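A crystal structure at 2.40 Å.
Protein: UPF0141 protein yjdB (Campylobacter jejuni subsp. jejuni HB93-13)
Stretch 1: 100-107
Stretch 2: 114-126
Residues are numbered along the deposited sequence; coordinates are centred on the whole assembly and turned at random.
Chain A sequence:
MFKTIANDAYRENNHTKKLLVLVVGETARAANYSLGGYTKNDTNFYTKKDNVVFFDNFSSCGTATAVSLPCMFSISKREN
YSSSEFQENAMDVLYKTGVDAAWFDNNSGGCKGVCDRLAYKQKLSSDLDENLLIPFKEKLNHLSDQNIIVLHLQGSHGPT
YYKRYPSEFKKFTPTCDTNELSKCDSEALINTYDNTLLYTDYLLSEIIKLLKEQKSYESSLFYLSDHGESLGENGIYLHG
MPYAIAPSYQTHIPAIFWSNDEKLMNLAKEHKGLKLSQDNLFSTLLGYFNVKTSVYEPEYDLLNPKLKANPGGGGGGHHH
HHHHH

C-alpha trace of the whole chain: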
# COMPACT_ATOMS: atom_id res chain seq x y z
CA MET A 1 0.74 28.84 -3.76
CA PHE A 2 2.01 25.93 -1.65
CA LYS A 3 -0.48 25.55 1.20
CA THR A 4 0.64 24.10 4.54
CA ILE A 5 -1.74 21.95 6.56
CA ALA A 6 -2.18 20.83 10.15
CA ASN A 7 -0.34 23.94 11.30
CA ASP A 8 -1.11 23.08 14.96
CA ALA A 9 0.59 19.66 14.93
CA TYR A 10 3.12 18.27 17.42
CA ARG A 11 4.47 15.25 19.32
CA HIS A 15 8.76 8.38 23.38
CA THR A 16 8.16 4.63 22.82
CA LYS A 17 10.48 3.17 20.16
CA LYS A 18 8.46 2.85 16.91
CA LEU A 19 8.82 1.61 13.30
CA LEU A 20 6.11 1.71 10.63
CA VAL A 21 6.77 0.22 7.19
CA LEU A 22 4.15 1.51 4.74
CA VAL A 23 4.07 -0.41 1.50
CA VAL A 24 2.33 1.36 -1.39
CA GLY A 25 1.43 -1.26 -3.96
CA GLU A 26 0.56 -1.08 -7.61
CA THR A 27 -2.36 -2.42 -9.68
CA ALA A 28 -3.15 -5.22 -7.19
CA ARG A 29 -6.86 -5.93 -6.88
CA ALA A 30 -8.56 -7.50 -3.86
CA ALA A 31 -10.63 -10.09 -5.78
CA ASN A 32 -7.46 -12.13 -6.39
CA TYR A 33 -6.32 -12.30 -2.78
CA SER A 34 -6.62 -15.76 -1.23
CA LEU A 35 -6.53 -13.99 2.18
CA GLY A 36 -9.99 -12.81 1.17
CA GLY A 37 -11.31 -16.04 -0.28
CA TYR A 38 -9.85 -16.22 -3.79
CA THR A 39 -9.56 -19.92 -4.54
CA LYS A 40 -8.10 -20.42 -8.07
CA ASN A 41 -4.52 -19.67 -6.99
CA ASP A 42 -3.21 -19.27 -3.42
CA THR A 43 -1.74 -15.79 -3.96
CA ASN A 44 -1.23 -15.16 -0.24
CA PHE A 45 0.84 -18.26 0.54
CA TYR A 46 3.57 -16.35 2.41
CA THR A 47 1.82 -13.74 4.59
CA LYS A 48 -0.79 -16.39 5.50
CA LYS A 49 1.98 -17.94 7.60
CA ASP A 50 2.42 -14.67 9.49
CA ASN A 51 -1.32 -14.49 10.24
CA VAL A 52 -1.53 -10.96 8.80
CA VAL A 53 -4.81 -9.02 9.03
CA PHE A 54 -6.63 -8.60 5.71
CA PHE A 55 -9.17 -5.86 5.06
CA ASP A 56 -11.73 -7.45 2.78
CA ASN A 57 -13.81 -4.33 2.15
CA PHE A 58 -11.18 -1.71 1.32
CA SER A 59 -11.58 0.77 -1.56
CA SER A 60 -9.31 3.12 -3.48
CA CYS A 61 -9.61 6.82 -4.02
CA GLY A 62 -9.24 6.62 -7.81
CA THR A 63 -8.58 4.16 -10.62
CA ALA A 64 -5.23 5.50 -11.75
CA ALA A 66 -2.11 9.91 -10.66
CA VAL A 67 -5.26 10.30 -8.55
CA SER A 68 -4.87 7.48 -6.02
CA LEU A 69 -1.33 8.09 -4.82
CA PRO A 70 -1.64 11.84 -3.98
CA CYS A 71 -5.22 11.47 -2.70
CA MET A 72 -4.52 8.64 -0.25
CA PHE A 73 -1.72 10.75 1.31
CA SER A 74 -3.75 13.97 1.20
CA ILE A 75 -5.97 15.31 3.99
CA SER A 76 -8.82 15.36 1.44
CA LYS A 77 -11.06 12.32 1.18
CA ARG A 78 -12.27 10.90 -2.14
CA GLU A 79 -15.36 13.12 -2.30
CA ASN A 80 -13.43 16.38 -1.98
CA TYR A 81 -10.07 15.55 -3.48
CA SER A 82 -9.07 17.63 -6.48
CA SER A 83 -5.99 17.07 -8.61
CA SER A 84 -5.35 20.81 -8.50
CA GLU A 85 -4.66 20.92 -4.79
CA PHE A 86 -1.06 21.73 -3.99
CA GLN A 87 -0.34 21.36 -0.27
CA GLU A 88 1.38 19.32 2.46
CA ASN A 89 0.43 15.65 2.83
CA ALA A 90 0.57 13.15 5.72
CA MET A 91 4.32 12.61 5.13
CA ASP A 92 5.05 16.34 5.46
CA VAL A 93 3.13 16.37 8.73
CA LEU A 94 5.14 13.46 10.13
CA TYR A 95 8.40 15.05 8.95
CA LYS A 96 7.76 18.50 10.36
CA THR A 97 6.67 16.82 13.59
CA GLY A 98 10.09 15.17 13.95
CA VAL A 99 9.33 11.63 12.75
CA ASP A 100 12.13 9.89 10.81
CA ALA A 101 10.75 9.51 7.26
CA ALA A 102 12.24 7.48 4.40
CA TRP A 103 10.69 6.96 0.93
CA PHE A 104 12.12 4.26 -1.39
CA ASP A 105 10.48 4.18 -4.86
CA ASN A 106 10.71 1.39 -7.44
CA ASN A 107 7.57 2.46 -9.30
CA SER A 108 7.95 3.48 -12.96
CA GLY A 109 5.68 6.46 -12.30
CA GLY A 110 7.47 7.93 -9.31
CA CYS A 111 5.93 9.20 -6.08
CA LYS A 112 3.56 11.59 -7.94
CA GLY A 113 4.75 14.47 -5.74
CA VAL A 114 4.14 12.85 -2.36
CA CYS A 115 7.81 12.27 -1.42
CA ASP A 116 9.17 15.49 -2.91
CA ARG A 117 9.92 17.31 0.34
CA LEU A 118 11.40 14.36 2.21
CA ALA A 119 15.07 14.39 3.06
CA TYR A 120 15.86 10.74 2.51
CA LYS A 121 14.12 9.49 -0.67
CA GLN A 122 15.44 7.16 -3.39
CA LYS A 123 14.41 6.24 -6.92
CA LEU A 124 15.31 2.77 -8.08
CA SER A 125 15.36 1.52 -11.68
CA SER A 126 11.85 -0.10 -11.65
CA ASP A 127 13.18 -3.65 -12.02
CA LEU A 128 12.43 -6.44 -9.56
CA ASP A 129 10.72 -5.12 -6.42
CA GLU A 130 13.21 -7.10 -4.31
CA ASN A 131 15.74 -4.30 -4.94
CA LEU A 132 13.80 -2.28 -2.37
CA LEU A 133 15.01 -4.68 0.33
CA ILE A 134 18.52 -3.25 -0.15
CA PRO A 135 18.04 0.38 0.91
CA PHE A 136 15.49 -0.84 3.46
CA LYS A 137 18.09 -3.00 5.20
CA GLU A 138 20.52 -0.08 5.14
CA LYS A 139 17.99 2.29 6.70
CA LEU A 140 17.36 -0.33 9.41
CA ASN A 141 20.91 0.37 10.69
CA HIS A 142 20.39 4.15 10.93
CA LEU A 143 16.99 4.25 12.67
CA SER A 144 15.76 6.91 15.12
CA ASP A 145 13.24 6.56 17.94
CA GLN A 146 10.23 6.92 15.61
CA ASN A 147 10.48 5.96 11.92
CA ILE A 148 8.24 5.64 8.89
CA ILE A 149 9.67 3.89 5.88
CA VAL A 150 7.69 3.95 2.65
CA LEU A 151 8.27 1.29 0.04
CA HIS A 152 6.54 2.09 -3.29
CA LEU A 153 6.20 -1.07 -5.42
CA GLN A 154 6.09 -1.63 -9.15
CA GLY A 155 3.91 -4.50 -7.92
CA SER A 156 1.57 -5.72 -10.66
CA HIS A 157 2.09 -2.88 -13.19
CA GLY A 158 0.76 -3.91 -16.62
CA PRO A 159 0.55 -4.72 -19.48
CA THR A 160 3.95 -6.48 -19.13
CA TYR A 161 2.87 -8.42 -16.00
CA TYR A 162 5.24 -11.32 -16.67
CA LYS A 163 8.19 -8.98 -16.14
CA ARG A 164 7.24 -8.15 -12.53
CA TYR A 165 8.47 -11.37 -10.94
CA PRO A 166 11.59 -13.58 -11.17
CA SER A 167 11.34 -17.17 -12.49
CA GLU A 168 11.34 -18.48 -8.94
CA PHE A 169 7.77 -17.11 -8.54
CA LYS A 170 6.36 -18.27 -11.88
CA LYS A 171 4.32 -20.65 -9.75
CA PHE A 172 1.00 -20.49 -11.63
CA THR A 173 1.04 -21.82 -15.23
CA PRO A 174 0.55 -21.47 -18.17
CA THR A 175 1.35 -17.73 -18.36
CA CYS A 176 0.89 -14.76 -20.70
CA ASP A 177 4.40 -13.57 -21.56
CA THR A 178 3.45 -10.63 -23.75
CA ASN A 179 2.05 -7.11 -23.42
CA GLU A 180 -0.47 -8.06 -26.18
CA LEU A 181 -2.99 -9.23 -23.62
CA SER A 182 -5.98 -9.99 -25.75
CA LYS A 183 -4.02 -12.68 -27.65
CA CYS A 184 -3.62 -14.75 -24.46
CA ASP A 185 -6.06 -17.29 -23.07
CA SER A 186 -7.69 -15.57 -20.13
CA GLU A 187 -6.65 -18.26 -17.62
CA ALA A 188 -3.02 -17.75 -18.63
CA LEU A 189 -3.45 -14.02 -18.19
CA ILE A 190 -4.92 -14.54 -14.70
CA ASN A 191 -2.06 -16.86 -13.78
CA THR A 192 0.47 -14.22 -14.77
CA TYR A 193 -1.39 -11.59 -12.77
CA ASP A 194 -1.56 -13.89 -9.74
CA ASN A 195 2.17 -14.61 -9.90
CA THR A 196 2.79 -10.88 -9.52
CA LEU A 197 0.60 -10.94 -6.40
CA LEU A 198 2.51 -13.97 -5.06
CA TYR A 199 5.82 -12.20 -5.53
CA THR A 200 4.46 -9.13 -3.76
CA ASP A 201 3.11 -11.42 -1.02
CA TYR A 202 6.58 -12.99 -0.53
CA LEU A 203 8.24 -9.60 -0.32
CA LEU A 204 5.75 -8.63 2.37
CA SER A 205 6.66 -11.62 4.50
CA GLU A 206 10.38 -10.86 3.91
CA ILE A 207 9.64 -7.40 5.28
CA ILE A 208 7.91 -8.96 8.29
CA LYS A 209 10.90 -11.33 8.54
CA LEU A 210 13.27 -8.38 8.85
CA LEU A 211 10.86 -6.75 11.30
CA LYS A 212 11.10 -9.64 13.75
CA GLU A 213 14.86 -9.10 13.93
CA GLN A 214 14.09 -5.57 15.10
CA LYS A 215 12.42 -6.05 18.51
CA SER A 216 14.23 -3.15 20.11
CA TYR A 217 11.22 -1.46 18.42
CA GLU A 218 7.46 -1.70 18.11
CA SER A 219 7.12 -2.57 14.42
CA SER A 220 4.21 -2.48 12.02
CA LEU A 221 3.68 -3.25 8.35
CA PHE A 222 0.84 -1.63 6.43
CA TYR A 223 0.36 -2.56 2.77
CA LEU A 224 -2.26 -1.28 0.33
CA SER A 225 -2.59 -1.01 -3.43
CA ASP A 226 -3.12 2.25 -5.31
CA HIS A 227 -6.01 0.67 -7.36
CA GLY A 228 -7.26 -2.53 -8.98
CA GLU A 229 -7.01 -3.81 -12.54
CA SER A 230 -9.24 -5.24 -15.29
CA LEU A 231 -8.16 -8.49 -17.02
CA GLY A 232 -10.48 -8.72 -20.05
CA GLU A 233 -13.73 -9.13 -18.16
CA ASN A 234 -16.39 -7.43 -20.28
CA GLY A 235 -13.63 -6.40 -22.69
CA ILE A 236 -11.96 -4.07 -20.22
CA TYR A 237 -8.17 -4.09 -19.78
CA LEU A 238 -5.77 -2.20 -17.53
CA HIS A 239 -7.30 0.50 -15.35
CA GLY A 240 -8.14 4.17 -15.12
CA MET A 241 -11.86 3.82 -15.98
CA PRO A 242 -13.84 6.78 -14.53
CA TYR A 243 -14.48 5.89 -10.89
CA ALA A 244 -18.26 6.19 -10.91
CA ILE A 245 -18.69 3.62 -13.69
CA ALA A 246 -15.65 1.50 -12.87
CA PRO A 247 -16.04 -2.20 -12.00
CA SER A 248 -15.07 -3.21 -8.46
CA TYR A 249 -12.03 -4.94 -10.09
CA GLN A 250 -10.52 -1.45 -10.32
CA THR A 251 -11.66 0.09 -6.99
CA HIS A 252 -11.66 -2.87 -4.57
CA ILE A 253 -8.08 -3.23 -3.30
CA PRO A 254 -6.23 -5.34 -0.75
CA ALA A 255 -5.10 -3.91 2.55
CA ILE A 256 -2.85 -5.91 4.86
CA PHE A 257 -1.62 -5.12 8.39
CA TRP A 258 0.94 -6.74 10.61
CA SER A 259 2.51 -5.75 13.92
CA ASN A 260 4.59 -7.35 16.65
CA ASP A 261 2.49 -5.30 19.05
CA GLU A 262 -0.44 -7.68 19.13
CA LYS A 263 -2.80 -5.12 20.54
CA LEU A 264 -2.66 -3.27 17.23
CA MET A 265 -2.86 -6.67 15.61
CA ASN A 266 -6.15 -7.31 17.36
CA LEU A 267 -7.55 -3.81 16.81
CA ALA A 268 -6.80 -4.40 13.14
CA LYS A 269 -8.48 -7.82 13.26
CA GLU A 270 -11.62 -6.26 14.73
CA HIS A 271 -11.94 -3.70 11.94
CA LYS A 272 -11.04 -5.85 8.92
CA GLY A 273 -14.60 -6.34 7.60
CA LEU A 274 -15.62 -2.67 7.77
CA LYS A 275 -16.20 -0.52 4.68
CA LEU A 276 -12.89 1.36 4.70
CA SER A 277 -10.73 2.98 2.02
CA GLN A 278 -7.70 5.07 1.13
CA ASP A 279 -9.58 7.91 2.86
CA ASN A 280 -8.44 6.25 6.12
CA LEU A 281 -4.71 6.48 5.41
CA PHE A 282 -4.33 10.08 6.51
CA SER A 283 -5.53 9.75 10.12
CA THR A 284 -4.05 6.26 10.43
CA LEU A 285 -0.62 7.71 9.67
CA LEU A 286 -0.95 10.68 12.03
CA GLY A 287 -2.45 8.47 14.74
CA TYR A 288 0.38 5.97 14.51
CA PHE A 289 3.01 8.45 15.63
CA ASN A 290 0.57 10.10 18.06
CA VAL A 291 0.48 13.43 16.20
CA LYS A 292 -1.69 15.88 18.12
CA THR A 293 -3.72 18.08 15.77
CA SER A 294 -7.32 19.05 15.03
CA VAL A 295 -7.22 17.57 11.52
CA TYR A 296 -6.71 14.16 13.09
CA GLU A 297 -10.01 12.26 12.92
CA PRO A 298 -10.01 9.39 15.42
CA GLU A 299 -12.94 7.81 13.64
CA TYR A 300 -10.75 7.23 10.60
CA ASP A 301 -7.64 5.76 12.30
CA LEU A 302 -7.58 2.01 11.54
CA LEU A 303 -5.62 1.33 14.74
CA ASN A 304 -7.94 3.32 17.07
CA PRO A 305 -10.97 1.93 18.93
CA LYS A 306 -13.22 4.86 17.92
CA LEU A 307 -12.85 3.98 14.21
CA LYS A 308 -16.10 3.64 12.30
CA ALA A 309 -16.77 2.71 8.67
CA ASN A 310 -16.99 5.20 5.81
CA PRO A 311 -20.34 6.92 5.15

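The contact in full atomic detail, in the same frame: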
# COMPACT_ATOMS: atom_id res chain seq x y z
N ASP A 100 11.16 10.29 11.84
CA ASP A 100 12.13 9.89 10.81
C ASP A 100 11.39 9.26 9.61
O ASP A 100 10.74 8.21 9.73
CB ASP A 100 13.15 8.91 11.40
CG ASP A 100 14.31 8.61 10.45
OD1 ASP A 100 14.18 8.78 9.21
OD2 ASP A 100 15.37 8.20 10.95
N ALA A 101 11.47 9.93 8.46
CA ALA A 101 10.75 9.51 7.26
C ALA A 101 11.68 9.14 6.12
O ALA A 101 12.52 9.94 5.71
CB ALA A 101 9.80 10.61 6.81
N ALA A 102 11.52 7.93 5.60
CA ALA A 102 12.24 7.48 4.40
C ALA A 102 11.26 7.00 3.32
O ALA A 102 10.25 6.33 3.64
CB ALA A 102 13.25 6.38 4.74
N TRP A 103 11.51 7.38 2.07
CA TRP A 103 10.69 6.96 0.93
C TRP A 103 11.55 6.29 -0.16
O TRP A 103 12.36 6.94 -0.82
CB TRP A 103 9.91 8.16 0.36
CG TRP A 103 8.91 7.82 -0.74
CD1 TRP A 103 9.21 7.44 -2.01
CD2 TRP A 103 7.48 7.86 -0.66
NE1 TRP A 103 8.06 7.22 -2.72
CE2 TRP A 103 6.98 7.48 -1.91
CE3 TRP A 103 6.57 8.18 0.35
CZ2 TRP A 103 5.61 7.40 -2.19
CZ3 TRP A 103 5.22 8.10 0.09
CH2 TRP A 103 4.74 7.72 -1.18
N PHE A 104 11.38 4.98 -0.36
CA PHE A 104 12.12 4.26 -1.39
C PHE A 104 11.18 3.81 -2.54
O PHE A 104 10.25 3.02 -2.33
CB PHE A 104 12.84 3.04 -0.80
CG PHE A 104 13.77 3.38 0.32
CD1 PHE A 104 14.62 4.47 0.23
CD2 PHE A 104 13.79 2.62 1.49
CE1 PHE A 104 15.48 4.80 1.27
CE2 PHE A 104 14.66 2.94 2.53
CZ PHE A 104 15.50 4.03 2.42
N ASP A 105 11.43 4.31 -3.75
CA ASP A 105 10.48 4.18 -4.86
C ASP A 105 11.03 3.36 -6.02
O ASP A 105 12.01 3.75 -6.66
CB ASP A 105 10.07 5.57 -5.35
CG ASP A 105 8.72 5.57 -6.04
OD1 ASP A 105 8.56 4.84 -7.02
OD2 ASP A 105 7.80 6.27 -5.55
N ASN A 106 10.37 2.24 -6.31
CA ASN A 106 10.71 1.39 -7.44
C ASN A 106 9.65 1.47 -8.56
O ASN A 106 9.71 0.75 -9.56
CB ASN A 106 10.88 -0.06 -6.99
CG ASN A 106 11.53 -0.93 -8.05
OD1 ASN A 106 12.47 -0.50 -8.72
ND2 ASN A 106 11.07 -2.17 -8.19
N ASN A 107 8.68 2.35 -8.37
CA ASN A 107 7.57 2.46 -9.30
C ASN A 107 7.91 3.31 -10.53
O ASN A 107 8.42 4.41 -10.40
CB ASN A 107 6.36 3.03 -8.57
CG ASN A 107 5.09 2.88 -9.36
OD1 ASN A 107 4.79 3.69 -10.22
ND2 ASN A 107 4.36 1.81 -9.09
N VAL A 114 4.37 13.08 -3.78
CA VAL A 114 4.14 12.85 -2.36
C VAL A 114 5.44 12.94 -1.54
O VAL A 114 5.44 13.49 -0.44
CB VAL A 114 3.49 11.47 -2.13
CG1 VAL A 114 3.35 11.19 -0.65
CG2 VAL A 114 2.12 11.43 -2.80
N CYS A 115 6.53 12.44 -2.11
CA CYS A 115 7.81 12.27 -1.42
C CYS A 115 8.77 13.44 -1.64
O CYS A 115 9.90 13.45 -1.14
CB CYS A 115 8.52 10.99 -1.90
SG CYS A 115 9.08 11.11 -3.65
N ASP A 116 8.31 14.42 -2.41
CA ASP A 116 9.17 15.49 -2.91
C ASP A 116 9.94 16.28 -1.84
O ASP A 116 11.07 16.72 -2.07
CB ASP A 116 8.33 16.44 -3.75
CG ASP A 116 7.95 15.84 -5.10
OD1 ASP A 116 8.21 14.63 -5.31
OD2 ASP A 116 7.39 16.57 -5.94
N ARG A 117 9.33 16.46 -0.68
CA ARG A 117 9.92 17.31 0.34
C ARG A 117 10.50 16.47 1.48
O ARG A 117 10.76 16.99 2.57
CB ARG A 117 8.88 18.30 0.87
CG ARG A 117 8.47 19.36 -0.14
CD ARG A 117 7.15 19.98 0.29
NE ARG A 117 6.17 18.92 0.48
CZ ARG A 117 5.46 18.39 -0.52
NH1 ARG A 117 4.60 17.42 -0.29
NH2 ARG A 117 5.62 18.85 -1.76
N LEU A 118 10.75 15.20 1.22
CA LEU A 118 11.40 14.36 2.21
C LEU A 118 12.90 14.46 2.02
O LEU A 118 13.38 14.73 0.92
CB LEU A 118 10.95 12.90 2.09
CG LEU A 118 9.50 12.66 2.49
CD1 LEU A 118 9.16 11.18 2.41
CD2 LEU A 118 9.19 13.22 3.86
N ALA A 119 13.63 14.26 3.11
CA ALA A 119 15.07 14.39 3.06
C ALA A 119 15.66 13.11 2.49
O ALA A 119 16.43 13.16 1.53
CB ALA A 119 15.64 14.68 4.44
N TYR A 120 15.28 11.96 3.05
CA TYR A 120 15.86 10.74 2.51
C TYR A 120 14.84 9.92 1.69
O TYR A 120 14.00 9.18 2.23
CB TYR A 120 16.52 9.87 3.58
CG TYR A 120 17.45 8.87 2.91
CD1 TYR A 120 18.41 9.32 1.99
CD2 TYR A 120 17.44 7.51 3.23
CE1 TYR A 120 19.28 8.46 1.35
CE2 TYR A 120 18.34 6.63 2.61
CZ TYR A 120 19.25 7.12 1.66
OH TYR A 120 20.16 6.30 1.01
N LYS A 121 14.94 10.12 0.37
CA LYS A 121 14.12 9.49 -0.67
C LYS A 121 15.06 8.91 -1.74
O LYS A 121 16.17 9.41 -1.96
CB LYS A 121 13.15 10.52 -1.28
CG LYS A 121 13.86 11.72 -1.86
CD LYS A 121 12.93 12.81 -2.31
CE LYS A 121 13.75 14.03 -2.70
NZ LYS A 121 12.91 15.18 -3.12
N GLN A 122 14.64 7.81 -2.36
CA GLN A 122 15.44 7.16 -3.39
C GLN A 122 14.60 6.65 -4.55
O GLN A 122 13.54 6.05 -4.34
CB GLN A 122 16.22 6.01 -2.78
CG GLN A 122 17.38 5.49 -3.62
CD GLN A 122 18.29 4.58 -2.82
OE1 GLN A 122 18.28 4.59 -1.58
NE2 GLN A 122 19.11 3.79 -3.52
N LYS A 123 15.07 6.86 -5.78
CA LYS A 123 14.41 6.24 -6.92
C LYS A 123 15.26 5.12 -7.48
O LYS A 123 16.42 5.30 -7.84
CB LYS A 123 14.10 7.25 -8.04
CG LYS A 123 12.88 8.17 -7.79
CD LYS A 123 13.11 9.18 -6.68
CE LYS A 123 11.93 10.15 -6.55
NZ LYS A 123 12.30 11.20 -5.59
N LEU A 124 14.66 3.94 -7.55
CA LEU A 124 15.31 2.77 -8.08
C LEU A 124 14.89 2.63 -9.56
O LEU A 124 14.06 3.40 -10.06
CB LEU A 124 14.96 1.52 -7.27
CG LEU A 124 15.55 1.36 -5.86
CD1 LEU A 124 14.90 2.31 -4.88
CD2 LEU A 124 15.40 -0.06 -5.37
N SER A 125 15.46 1.64 -10.23
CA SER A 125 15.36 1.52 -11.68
C SER A 125 14.05 0.93 -12.22
O SER A 125 13.91 0.78 -13.43
CB SER A 125 16.50 0.66 -12.18
OG SER A 125 16.44 -0.57 -11.48
N SER A 126 13.13 0.59 -11.32
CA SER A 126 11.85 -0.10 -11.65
C SER A 126 12.02 -1.51 -12.23
O SER A 126 11.22 -1.96 -13.07
CB SER A 126 11.03 0.76 -12.61
OG SER A 126 10.87 2.05 -12.06

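Two neighbouring strands of one chain, 100-105 and the strand that ends at K123, run side by side in parallel, their axes 3° apart in direction and 4.7 Å apart at closest approach. W103 pairs with K121, F104 with Q122 and D105 with K123.

The backbone ladder has the staggered pattern of parallel sheet, in which one residue bonds to the two that flank its partner. W103 N donates to Y120 O (3.1 Å) and W103 O accepts from Q122 N (2.9 Å), straddling K121; D105 N then donates to Q122 O (2.8 Å) and D105 O accepts from L124 N (2.8 Å, almost linear), straddling K123. F104 lies between these two residues and sends neither its N nor its O to this neighbour.

Beyond the strands the bonding passes partly to side chains. S126 OG donates to N106 O (3.0 Å), and N106 OD1 receives a weak bond from S126 N (2.9 Å), bent to 120° at the hydrogen. N106 thus holds the loop after K123 with both its backbone and its side chain.

Apolar packing is densest around W103, whose side chain shares a face of the sheet with those of D105, K121 and K123. The type I turn from C115 to L118, closed by L118 N to C115 O (3.1 Å), brings both its end residues against the tryptophan. C115 CB sits over one ring face, 3.5 Å from the centroid of the five-membered ring, a CH-pi contact, with C115 SG over the same ring at 4.2 Å from that centroid. V114 CG1 reaches W103 CZ3 at 3.7 Å, and L118 CD1 reaches W103 CB at 3.7 Å, while L118 CD2 lies 4.0 Å from A101 CB.

The other face carries F104 and Q122, joined by Y120. F104 CE1 meets Y120 CE2 at 3.7 Å, with the ring planes at 85° and the centroids 5.7 Å apart; F104 CD1 also packs on Q122 CB at 3.7 Å, so the phenyl ring touches the side chains of two alternate residues.

Polar side chains brace each stretch internally. W103 NE1 donates to D105 OD2 (3.0 Å, 176°), which gives the buried indole nitrogen an acceptor and ties the ring to the next residue on its own face; D105 OD1 accepts from N107 N (2.8 Å). In the second stretch K121 extends away from its partner strand, and K121 NZ donates to D116 O (2.6 Å), linking strand to turn.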